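Local coordinates for DUF1893 domain-containing protein (Thermotoga maritima, PDB 1VK9) that is of unknown function but has a cytidine deaminase-like fold, binds zinc ions in the crystal and has been found ADP-ribosylated, at residues Leu61-Ile67 and Met82-His88; Arg38-Glu42 and Glu53-Phe58; Val71-Ala75 and Glu128-Met134; Ala76-Leu80 and Leu99-Gln105. One frame throughout, in Å; residues are numbered along the deposited sequence.

Contacts in one small alpha/beta protein show how chemistry follows position. Contact 1, mostly buried, joins two neighbouring parallel strands through backbone hydrogen bonds. Contact 2, at the surface, lays helix 49-57 over edge strand 39-43 by aromatic and aliphatic contacts, with no hydrogen bond across. Contacts 3 and 4, both partly buried, share helix 73-82: its start is held to helix 126-132 by polar groups, its middle to helix 94-102 by apolar ones. Contacts 1 and 2 reach the same sheet and touch through Ile-40 and Met-82. Contacts 1 and 4 meet where Gln-105 NE2 approaches Pro-84 O, whereas contacts 2 and 3 lie on opposite sides of the chain's centre without touching.

Contact 1 (Leu61-Ile67 and Met82-His88); sequences LEGSLVI and MKPDHIH. With ZN (zinc ion), chain D; ZN (zinc ion), chain E.
A right-handed beta-alpha-beta crossover, the repeating unit of alpha/beta folds such as the cytidine deaminase-like one, brings Leu61-Ile67 beside Met82-His88, with helix 73-82 between. Extended residues 65-67 and 86-88 run parallel (14°, axes 4.8 Å apart), pairing Val-66 with Ile-87 and Ile-67 with His-88, CA atoms 4.8 Å apart. Val-66 uses both backbone polar groups: its N donates to His-86 O (3.0 Å), and its O accepts from His-88 N (2.9 Å). Upstream, a type II turn from Leu-61 to Ser-64, with Gly-63 at positive phi, closes through Ser-64 N to Leu-61 O (3.0 Å). Leu-61 N donates to Met-82 O (2.8 Å), Asp-85 N to Ser-64 O (2.9 Å), and Gly-63 N to Asp-85 OD1 (2.7 Å), the carboxylate having chi1 m. Lys-83, with positive phi, is first to leave helical angles. Val-66 CG2 packs on Pro-84 CB at 4.0 Å, while Leu-65, Ile-67 and His-88 face helix 15-27. Ser-108 OG hydrogen-bonds His-86 NE2 and His-88 ND1. Glu-62 OE1 binds zinc (1.8 Å) with His-8 and His-10 of the N-terminal histidine tag, probably a construct-made site; a second zinc, shared with Asp-110 and a water, sits 2.1 Å from His-88 NE2.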
# COMPACT_ATOMS: atom_id res chain seq x y z
N LEU A 61 -1.97 11.04 1.19
CA LEU A 61 -2.94 10.67 0.19
C LEU A 61 -4.34 10.71 0.75
O LEU A 61 -5.18 9.90 0.36
CB LEU A 61 -2.62 9.25 -0.31
CG LEU A 61 -1.43 9.08 -1.25
CD1 LEU A 61 -1.15 7.61 -1.44
CD2 LEU A 61 -1.71 9.75 -2.57
N GLU A 62 -4.61 11.64 1.67
CA GLU A 62 -5.98 11.85 2.16
C GLU A 62 -6.93 12.30 1.04
O GLU A 62 -6.58 13.16 0.23
CB GLU A 62 -6.03 12.90 3.26
CG GLU A 62 -5.33 12.47 4.53
CD GLU A 62 -5.42 13.49 5.64
OE1 GLU A 62 -6.18 14.53 5.52
OE2 GLU A 62 -4.72 13.24 6.65
N GLY A 63 -8.12 11.70 1.00
CA GLY A 63 -9.05 11.99 -0.09
C GLY A 63 -8.80 11.06 -1.26
O GLY A 63 -9.50 11.12 -2.27
N SER A 64 -7.81 10.20 -1.14
CA SER A 64 -7.46 9.34 -2.25
C SER A 64 -7.54 7.89 -1.84
O SER A 64 -7.53 7.58 -0.65
CB SER A 64 -6.06 9.67 -2.74
OG SER A 64 -6.13 10.78 -3.60
N LEU A 65 -7.62 7.01 -2.83
CA LEU A 65 -7.49 5.59 -2.57
C LEU A 65 -6.29 5.04 -3.33
O LEU A 65 -5.91 5.58 -4.38
CB LEU A 65 -8.77 4.83 -2.91
CG LEU A 65 -9.25 4.86 -4.34
CD1 LEU A 65 -8.76 3.63 -5.06
CD2 LEU A 65 -10.73 4.87 -4.32
N VAL A 66 -5.70 3.97 -2.79
CA VAL A 66 -4.59 3.29 -3.44
C VAL A 66 -4.97 1.87 -3.80
O VAL A 66 -5.53 1.16 -2.97
CB VAL A 66 -3.35 3.24 -2.52
CG1 VAL A 66 -2.26 2.33 -3.11
CG2 VAL A 66 -2.84 4.65 -2.24
N ILE A 67 -4.69 1.46 -5.03
CA ILE A 67 -4.78 0.05 -5.43
C ILE A 67 -3.39 -0.53 -5.65
O ILE A 67 -2.54 0.08 -6.28
CB ILE A 67 -5.65 -0.13 -6.70
CG1 ILE A 67 -7.05 0.44 -6.47
CG2 ILE A 67 -5.72 -1.64 -7.09
CD1 ILE A 67 -7.93 0.37 -7.69
N MSE A 82 1.28 7.20 4.56
CA MSE A 82 0.75 8.19 3.64
C MSE A 82 -0.71 8.52 3.90
O MSE A 82 -1.24 9.48 3.35
CB MSE A 82 0.96 7.75 2.20
CG MSE A 82 2.38 7.93 1.75
SE MSE A 82 2.59 7.44 -0.11
CE MSE A 82 2.67 5.51 0.14
N LYS A 83 -1.34 7.71 4.74
CA LYS A 83 -2.71 7.96 5.15
C LYS A 83 -3.73 8.05 3.99
O LYS A 83 -4.44 9.05 3.83
CB LYS A 83 -2.75 9.18 6.06
CG LYS A 83 -1.93 8.96 7.33
CD LYS A 83 -2.26 9.95 8.46
CE LYS A 83 -3.72 9.83 8.86
NZ LYS A 83 -3.93 10.05 10.31
N PRO A 84 -3.80 7.02 3.15
CA PRO A 84 -4.86 6.99 2.14
C PRO A 84 -6.21 6.65 2.82
O PRO A 84 -6.19 6.07 3.90
CB PRO A 84 -4.40 5.88 1.20
CG PRO A 84 -3.59 4.98 2.05
CD PRO A 84 -2.93 5.83 3.07
N ASP A 85 -7.33 7.01 2.21
CA ASP A 85 -8.64 6.72 2.76
C ASP A 85 -8.85 5.19 2.76
O ASP A 85 -9.34 4.61 3.74
CB ASP A 85 -9.77 7.41 1.95
CG ASP A 85 -9.70 8.96 1.95
OD1 ASP A 85 -8.74 9.58 2.47
OD2 ASP A 85 -10.59 9.65 1.41
N HIS A 86 -8.45 4.53 1.67
CA HIS A 86 -8.63 3.10 1.55
C HIS A 86 -7.51 2.50 0.71
O HIS A 86 -7.05 3.15 -0.24
CB HIS A 86 -9.98 2.83 0.92
CG HIS A 86 -10.35 1.39 0.79
ND1 HIS A 86 -11.08 0.71 1.75
CD2 HIS A 86 -10.15 0.50 -0.22
CE1 HIS A 86 -11.28 -0.53 1.35
NE2 HIS A 86 -10.73 -0.69 0.16
N ILE A 87 -7.06 1.29 1.06
CA ILE A 87 -6.13 0.54 0.22
C ILE A 87 -6.85 -0.73 -0.22
O ILE A 87 -7.38 -1.47 0.62
CB ILE A 87 -4.87 0.17 1.00
CG1 ILE A 87 -4.19 1.42 1.57
CG2 ILE A 87 -3.90 -0.62 0.13
CD1 ILE A 87 -3.29 1.14 2.74
N HIS A 88 -6.90 -0.96 -1.53
CA HIS A 88 -7.41 -2.22 -2.07
C HIS A 88 -6.24 -3.00 -2.61
O HIS A 88 -5.56 -2.54 -3.51
CB HIS A 88 -8.42 -2.01 -3.20
CG HIS A 88 -8.94 -3.30 -3.77
ND1 HIS A 88 -9.76 -4.15 -3.07
CD2 HIS A 88 -8.73 -3.89 -4.98
CE1 HIS A 88 -10.05 -5.20 -3.81
NE2 HIS A 88 -9.45 -5.07 -4.98
ZN ZN D . -7.84 15.17 5.36
ZN ZN E . -9.54 -6.35 -6.59
O HOH W 1 -7.79 -5.97 -7.89

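Contact 2 (Arg38-Glu42 and Glu53-Phe58); sequences RSIFE and ELFKRF
Phe-41, with chi1 t, lays one ring face over Leu-54 of the helix opposite: Leu-54 CB stands 4.1 Å from the ring centroid and 9° off its normal, a CH-pi contact. Leu-54, itself chi1 t and chi2 p, also brings CD1 to 3.8 Å from Phe-41 CG. Arg-57 CD lies at the ring edge, 3.9 Å from Phe-41 CD2, and Glu-53 CB comes within 3.9 Å of Phe-41 CZ. The backbones are a strand, 39-42, and a helical segment, 53-57, with axes 10.0 Å apart at closest and directions 135° apart; the nearest CA atoms, those of Phe-41 and Leu-54, are 7.0 Å apart. Phe-58, the first residue to leave helical angles, turns its chi1 m ring edge to the strand, with CZ 3.7 Å from Ile-40 O and CE2 4.2 Å from Phe-41 CB. No hydrogen bond crosses; Ser-39 OG instead donates to Glu-42 OE2 at 2.7 Å, and Glu-42 OE1 forms a salt bridge with Lys-28. Near-helical psi at Ile-40 (-18°) lets it and Phe-41 both face Ala-34 of the neighbouring antiparallel strand. This is a classic beta bulge, here in a beta hairpin strand covered by the helix that follows it.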
# COMPACT_ATOMS: atom_id res chain seq x y z
N ARG A 38 -9.71 11.52 -10.15
CA ARG A 38 -8.84 11.30 -11.29
C ARG A 38 -7.62 10.50 -10.83
O ARG A 38 -7.35 10.38 -9.63
CB ARG A 38 -8.48 12.62 -11.98
CG ARG A 38 -7.29 13.37 -11.43
CD ARG A 38 -7.29 14.86 -11.77
NE ARG A 38 -6.92 15.63 -10.58
CZ ARG A 38 -5.68 16.03 -10.31
NH1 ARG A 38 -4.70 15.76 -11.16
NH2 ARG A 38 -5.43 16.70 -9.20
N SER A 39 -6.89 9.93 -11.78
CA SER A 39 -5.68 9.16 -11.50
C SER A 39 -4.50 10.10 -11.15
O SER A 39 -4.18 10.98 -11.93
CB SER A 39 -5.36 8.27 -12.70
OG SER A 39 -3.98 8.02 -12.83
N ILE A 40 -3.87 9.92 -9.98
CA ILE A 40 -2.77 10.83 -9.61
C ILE A 40 -1.35 10.25 -9.62
O ILE A 40 -0.36 11.00 -9.65
CB ILE A 40 -3.06 11.59 -8.30
CG1 ILE A 40 -3.20 10.64 -7.12
CG2 ILE A 40 -4.28 12.49 -8.46
CD1 ILE A 40 -3.50 11.38 -5.81
N PHE A 41 -1.28 8.92 -9.59
CA PHE A 41 -0.03 8.16 -9.72
C PHE A 41 -0.36 6.81 -10.35
O PHE A 41 -1.27 6.11 -9.92
CB PHE A 41 0.66 7.96 -8.36
CG PHE A 41 1.98 7.23 -8.45
CD1 PHE A 41 2.03 5.84 -8.41
CD2 PHE A 41 3.16 7.94 -8.63
CE1 PHE A 41 3.25 5.16 -8.55
CE2 PHE A 41 4.38 7.26 -8.75
CZ PHE A 41 4.42 5.87 -8.72
N GLU A 42 0.41 6.45 -11.37
CA GLU A 42 0.25 5.19 -12.09
C GLU A 42 1.63 4.57 -12.24
O GLU A 42 2.58 5.27 -12.65
CB GLU A 42 -0.37 5.43 -13.48
CG GLU A 42 -1.87 5.70 -13.48
CD GLU A 42 -2.47 5.89 -14.87
OE1 GLU A 42 -1.83 5.50 -15.87
OE2 GLU A 42 -3.60 6.43 -14.96
N GLU A 53 8.60 5.26 -5.19
CA GLU A 53 8.38 6.39 -6.10
C GLU A 53 7.17 7.16 -5.54
O GLU A 53 7.27 8.36 -5.25
CB GLU A 53 8.19 5.95 -7.58
CG GLU A 53 9.46 5.57 -8.38
CD GLU A 53 9.23 5.21 -9.88
OE1 GLU A 53 9.04 6.16 -10.70
OE2 GLU A 53 9.27 4.00 -10.28
N LEU A 54 6.05 6.47 -5.31
CA LEU A 54 4.85 7.10 -4.77
C LEU A 54 5.10 7.85 -3.45
O LEU A 54 4.68 8.99 -3.28
CB LEU A 54 3.74 6.06 -4.58
CG LEU A 54 2.42 6.48 -3.92
CD1 LEU A 54 1.76 7.64 -4.66
CD2 LEU A 54 1.46 5.28 -3.83
N PHE A 55 5.79 7.20 -2.51
CA PHE A 55 6.18 7.82 -1.25
C PHE A 55 6.99 9.11 -1.44
O PHE A 55 6.80 10.08 -0.73
CB PHE A 55 7.00 6.83 -0.44
CG PHE A 55 7.17 7.21 1.00
CD1 PHE A 55 6.18 6.91 1.93
CD2 PHE A 55 8.34 7.81 1.44
CE1 PHE A 55 6.34 7.25 3.27
CE2 PHE A 55 8.51 8.16 2.77
CZ PHE A 55 7.51 7.88 3.69
N LYS A 56 7.91 9.10 -2.39
CA LYS A 56 8.79 10.23 -2.63
C LYS A 56 8.00 11.38 -3.24
O LYS A 56 8.44 12.52 -3.17
CB LYS A 56 9.94 9.81 -3.56
CG LYS A 56 11.02 8.91 -2.93
CD LYS A 56 12.01 9.72 -2.05
CE LYS A 56 13.20 8.89 -1.53
NZ LYS A 56 14.15 8.44 -2.60
N ARG A 57 6.83 11.09 -3.83
CA ARG A 57 6.07 12.08 -4.61
C ARG A 57 5.04 12.89 -3.83
O ARG A 57 4.82 14.04 -4.20
CB ARG A 57 5.38 11.42 -5.80
CG ARG A 57 5.48 12.19 -7.12
CD ARG A 57 4.75 11.48 -8.28
NE ARG A 57 5.21 11.88 -9.61
CZ ARG A 57 5.12 13.12 -10.08
NH1 ARG A 57 4.58 14.08 -9.34
NH2 ARG A 57 5.58 13.42 -11.30
N PHE A 58 4.40 12.32 -2.80
CA PHE A 58 3.32 12.98 -2.05
C PHE A 58 3.50 12.83 -0.56
O PHE A 58 3.79 11.73 -0.06
CB PHE A 58 1.92 12.41 -2.34
CG PHE A 58 1.52 12.44 -3.76
CD1 PHE A 58 1.07 13.62 -4.35
CD2 PHE A 58 1.58 11.27 -4.53
CE1 PHE A 58 0.70 13.65 -5.71
CE2 PHE A 58 1.22 11.28 -5.89
CZ PHE A 58 0.78 12.47 -6.48

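Contact 3 (Val71-Ala75 and Glu128-Met134); sequences VGKAA and EKLVLEM
Two helices of the alpha/beta fold meet here at the N-terminus of one: Val71-Ala75 passes from a short strand into helix 73-82, and Glu128-Met134 is the end of helix 126-132 and the turn beyond. Val-71 stays in the sheet, bonded through its backbone to Val-91 and Ser-93. Gly-72 holds the N-cap position, and a side chain would not fit there: an ideal CB would lie 2.9 Å from Glu-128 OE1 and clash. Lys-73, at the first turn (phi/psi -56/-42), does most of the work. Its N donates to Glu-128 OE1 (2.9 Å), so the carboxylate, chi1 t, receives an NH of the helix start; Glu-128 OE2 is meanwhile bound by Ser-93 OG and Val-116 N. OE1 also hydrogen-bonds an unidentified ligand, probably from the crystallisation liquor, which Ala-74 N binds too. Lys-73 extends alongside Val-131, CB to CG2 3.9 Å. Ala-74 CA lies 6.4 Å from Glu-128 CA, and Ala-74 CB 4.2 Å from Val-131 CG2. Ile-140 of helix 137-145 covers Lys-73, Val-131 and Met-134. Near the end of helix 126-132, Lys-73 NZ donates to Leu-132 O at 3.2 Å and to Met-134 O at 2.8 Å.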
# COMPACT_ATOMS: atom_id res chain seq x y z
N VAL A 71 0.42 -6.55 -1.60
CA VAL A 71 0.70 -5.74 -0.43
C VAL A 71 1.32 -6.57 0.69
O VAL A 71 0.64 -7.39 1.34
CB VAL A 71 -0.53 -4.93 0.03
CG1 VAL A 71 -0.25 -4.18 1.31
CG2 VAL A 71 -0.89 -3.93 -1.02
N GLY A 72 2.62 -6.38 0.89
CA GLY A 72 3.33 -7.02 1.99
C GLY A 72 3.52 -6.02 3.11
O GLY A 72 3.08 -4.87 3.01
N LYS A 73 4.18 -6.44 4.19
CA LYS A 73 4.47 -5.54 5.30
C LYS A 73 5.24 -4.28 4.88
O LYS A 73 4.96 -3.16 5.36
CB LYS A 73 5.25 -6.28 6.37
CG LYS A 73 4.89 -5.90 7.75
CD LYS A 73 5.76 -6.65 8.72
CE LYS A 73 5.70 -6.00 10.04
NZ LYS A 73 5.76 -6.99 11.09
N ALA A 74 6.22 -4.46 4.00
CA ALA A 74 7.00 -3.33 3.53
C ALA A 74 6.08 -2.27 2.90
O ALA A 74 6.09 -1.14 3.38
CB ALA A 74 8.06 -3.77 2.60
N ALA A 75 5.26 -2.63 1.89
CA ALA A 75 4.32 -1.69 1.25
C ALA A 75 3.27 -1.16 2.21
O ALA A 75 2.91 0.02 2.17
CB ALA A 75 3.65 -2.33 0.06
N GLU A 128 10.30 -8.84 2.32
CA GLU A 128 9.35 -9.29 3.33
C GLU A 128 10.10 -9.95 4.51
O GLU A 128 9.74 -9.70 5.68
CB GLU A 128 8.27 -10.19 2.70
CG GLU A 128 7.18 -10.72 3.63
CD GLU A 128 5.89 -9.89 3.66
OE1 GLU A 128 5.99 -8.66 3.89
OE2 GLU A 128 4.78 -10.46 3.48
N LYS A 129 11.13 -10.76 4.22
CA LYS A 129 11.91 -11.42 5.26
C LYS A 129 12.63 -10.36 6.08
O LYS A 129 12.64 -10.44 7.32
CB LYS A 129 12.93 -12.43 4.72
CG LYS A 129 13.69 -13.22 5.82
CD LYS A 129 14.57 -14.35 5.24
CE LYS A 129 15.91 -14.50 5.99
NZ LYS A 129 16.99 -14.97 5.08
N LEU A 130 13.22 -9.38 5.40
CA LEU A 130 13.89 -8.28 6.08
C LEU A 130 13.00 -7.63 7.16
O LEU A 130 13.43 -7.48 8.31
CB LEU A 130 14.33 -7.24 5.04
CG LEU A 130 15.06 -6.00 5.55
CD1 LEU A 130 16.30 -6.36 6.44
CD2 LEU A 130 15.44 -5.08 4.38
N VAL A 131 11.77 -7.28 6.81
CA VAL A 131 10.93 -6.49 7.70
C VAL A 131 9.97 -7.34 8.54
O VAL A 131 9.20 -6.79 9.34
CB VAL A 131 10.13 -5.40 6.94
CG1 VAL A 131 11.08 -4.51 6.16
CG2 VAL A 131 9.08 -6.03 6.01
N LEU A 132 10.03 -8.67 8.35
CA LEU A 132 9.04 -9.59 8.94
C LEU A 132 8.95 -9.50 10.47
O LEU A 132 7.85 -9.39 10.99
CB LEU A 132 9.26 -11.05 8.51
CG LEU A 132 8.33 -12.15 9.08
CD1 LEU A 132 7.02 -12.28 8.30
CD2 LEU A 132 9.05 -13.50 9.13
N GLU A 133 10.08 -9.55 11.18
CA GLU A 133 10.00 -9.46 12.63
C GLU A 133 10.21 -7.99 13.20
O GLU A 133 10.50 -7.78 14.37
CB GLU A 133 10.73 -10.65 13.37
CG GLU A 133 10.22 -12.10 13.06
CD GLU A 133 8.98 -12.66 13.85
OE1 GLU A 133 8.72 -12.29 15.03
OE2 GLU A 133 8.25 -13.55 13.32
N MSE A 134 10.00 -6.99 12.35
CA MSE A 134 10.04 -5.59 12.75
C MSE A 134 8.64 -5.05 13.01
O MSE A 134 7.71 -5.38 12.28
CB MSE A 134 10.66 -4.78 11.65
CG MSE A 134 12.15 -4.88 11.58
SE MSE A 134 12.93 -3.83 10.10
CE MSE A 134 12.58 -2.02 10.85

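Contact 4 (Ala76-Leu80 and Leu99-Gln105); sequences ASFLL and LMNEYGQ. With ZN (zinc ion), chain B.
Both backbones are helical: Ala76-Leu80 lies within helix 73-82, with Leu-80 N bonded to Ala-76 O at 2.7 Å, and Leu99-Gln105 carries the last turn of helix 94-102 into a Schellman motif. Gly-104 supplies its positive phi (55°), Gln-105 N reaches back to Met-100 O at 3.0 Å, and Gly-104 N to Asn-101 O at 3.1 Å. In this cytidine deaminase-like fold, the two helices lie beside each other, with Met-100 and Leu-79 reaching Ile-87 of strand 86-93. Nearest CA atoms are Ala-76 to Met-100 (7.0 Å) and Leu-80 to Gln-105 (7.2 Å). Leu-80 (chi1 m, chi2 t) is the main plug: CD1 meets Leu-99 CG at 3.9 Å and Tyr-103 CG at 3.7 Å, while CD2 meets Gln-105 CB at 3.5 Å and Met-100 SE at 4.4 Å. The small Ala-76 CB fits against Leu-99 CD2 (4.2 Å) and Met-100 CG (4.3 Å). No direct hydrogen bond crosses this apolar interface. Glu-102 holds a zinc ion on the exposed side through OE1 (2.2 Å) and OE2 (2.5 Å). Gln-105 NE2 binds Pro-84 O; its OE1 accepts from a water at 2.5 Å, which also donates to Leu-80 O at 2.8 Å.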
# COMPACT_ATOMS: atom_id res chain seq x y z
N ALA A 76 2.76 -2.03 3.08
CA ALA A 76 1.79 -1.60 4.09
C ALA A 76 2.34 -0.42 4.90
O ALA A 76 1.64 0.56 5.13
CB ALA A 76 1.40 -2.75 4.99
N SER A 77 3.61 -0.51 5.31
CA SER A 77 4.24 0.54 6.09
C SER A 77 4.26 1.86 5.33
O SER A 77 3.88 2.91 5.88
CB SER A 77 5.66 0.14 6.50
OG SER A 77 5.63 -0.96 7.39
N PHE A 78 4.72 1.83 4.09
CA PHE A 78 4.74 3.04 3.28
C PHE A 78 3.32 3.61 3.14
O PHE A 78 3.08 4.79 3.43
CB PHE A 78 5.34 2.76 1.91
CG PHE A 78 6.84 2.72 1.92
CD1 PHE A 78 7.58 3.88 1.88
CD2 PHE A 78 7.51 1.51 1.96
CE1 PHE A 78 8.96 3.84 1.89
CE2 PHE A 78 8.88 1.47 1.97
CZ PHE A 78 9.61 2.64 1.94
N LEU A 79 2.39 2.75 2.74
CA LEU A 79 1.03 3.17 2.53
C LEU A 79 0.40 3.71 3.84
O LEU A 79 -0.29 4.73 3.82
CB LEU A 79 0.23 2.04 1.87
CG LEU A 79 0.65 1.65 0.44
CD1 LEU A 79 -0.11 0.41 -0.07
CD2 LEU A 79 0.52 2.80 -0.57
N LEU A 80 0.67 3.05 4.98
CA LEU A 80 0.12 3.49 6.27
C LEU A 80 0.56 4.91 6.59
O LEU A 80 -0.25 5.75 7.03
CB LEU A 80 0.54 2.58 7.41
CG LEU A 80 -0.28 1.31 7.65
CD1 LEU A 80 0.18 0.64 8.93
CD2 LEU A 80 -1.75 1.57 7.72
N LEU A 99 -1.06 -5.74 10.33
CA LEU A 99 -0.52 -4.41 10.58
C LEU A 99 -1.57 -3.35 10.36
O LEU A 99 -1.76 -2.47 11.21
CB LEU A 99 0.69 -4.13 9.70
CG LEU A 99 1.50 -2.86 10.01
CD1 LEU A 99 2.11 -2.89 11.41
CD2 LEU A 99 2.60 -2.76 8.98
N MSE A 100 -2.26 -3.45 9.23
CA MSE A 100 -3.28 -2.47 8.90
C MSE A 100 -4.45 -2.50 9.85
O MSE A 100 -5.01 -1.45 10.13
CB MSE A 100 -3.73 -2.67 7.47
CG MSE A 100 -2.55 -2.73 6.57
SE MSE A 100 -2.74 -1.75 4.95
CE MSE A 100 -3.74 -3.06 3.96
N ASN A 101 -4.80 -3.69 10.36
CA ASN A 101 -5.77 -3.73 11.44
C ASN A 101 -5.29 -3.06 12.71
O ASN A 101 -6.05 -2.36 13.35
CB ASN A 101 -6.27 -5.15 11.73
CG ASN A 101 -7.11 -5.71 10.59
OD1 ASN A 101 -7.93 -5.00 9.98
ND2 ASN A 101 -6.87 -6.98 10.25
N GLU A 102 -4.02 -3.24 13.07
CA GLU A 102 -3.50 -2.61 14.28
C GLU A 102 -3.66 -1.09 14.15
O GLU A 102 -3.89 -0.37 15.16
CB GLU A 102 -2.03 -3.01 14.49
CG GLU A 102 -1.35 -2.34 15.69
CD GLU A 102 0.15 -2.55 15.77
OE1 GLU A 102 0.74 -3.07 14.82
OE2 GLU A 102 0.75 -2.21 16.80
N TYR A 103 -3.56 -0.60 12.91
CA TYR A 103 -3.50 0.82 12.68
C TYR A 103 -4.84 1.39 12.29
O TYR A 103 -4.94 2.56 11.99
CB TYR A 103 -2.39 1.16 11.68
CG TYR A 103 -1.06 1.20 12.38
CD1 TYR A 103 -0.37 0.02 12.66
CD2 TYR A 103 -0.52 2.41 12.83
CE1 TYR A 103 0.84 0.05 13.35
CE2 TYR A 103 0.69 2.45 13.52
CZ TYR A 103 1.36 1.27 13.77
OH TYR A 103 2.54 1.29 14.45
N GLY A 104 -5.89 0.56 12.30
CA GLY A 104 -7.21 0.99 11.91
C GLY A 104 -7.28 1.62 10.53
O GLY A 104 -8.05 2.55 10.33
N GLN A 105 -6.46 1.17 9.59
CA GLN A 105 -6.51 1.63 8.21
C GLN A 105 -7.63 0.88 7.49
O GLN A 105 -7.84 -0.30 7.73
CB GLN A 105 -5.19 1.36 7.52
CG GLN A 105 -5.22 1.48 6.04
CD GLN A 105 -5.22 2.93 5.56
OE1 GLN A 105 -4.44 3.74 6.04
NE2 GLN A 105 -6.09 3.25 4.61
ZN ZN B . 2.74 -3.11 15.68
O HOH W 2 -3.02 5.31 7.32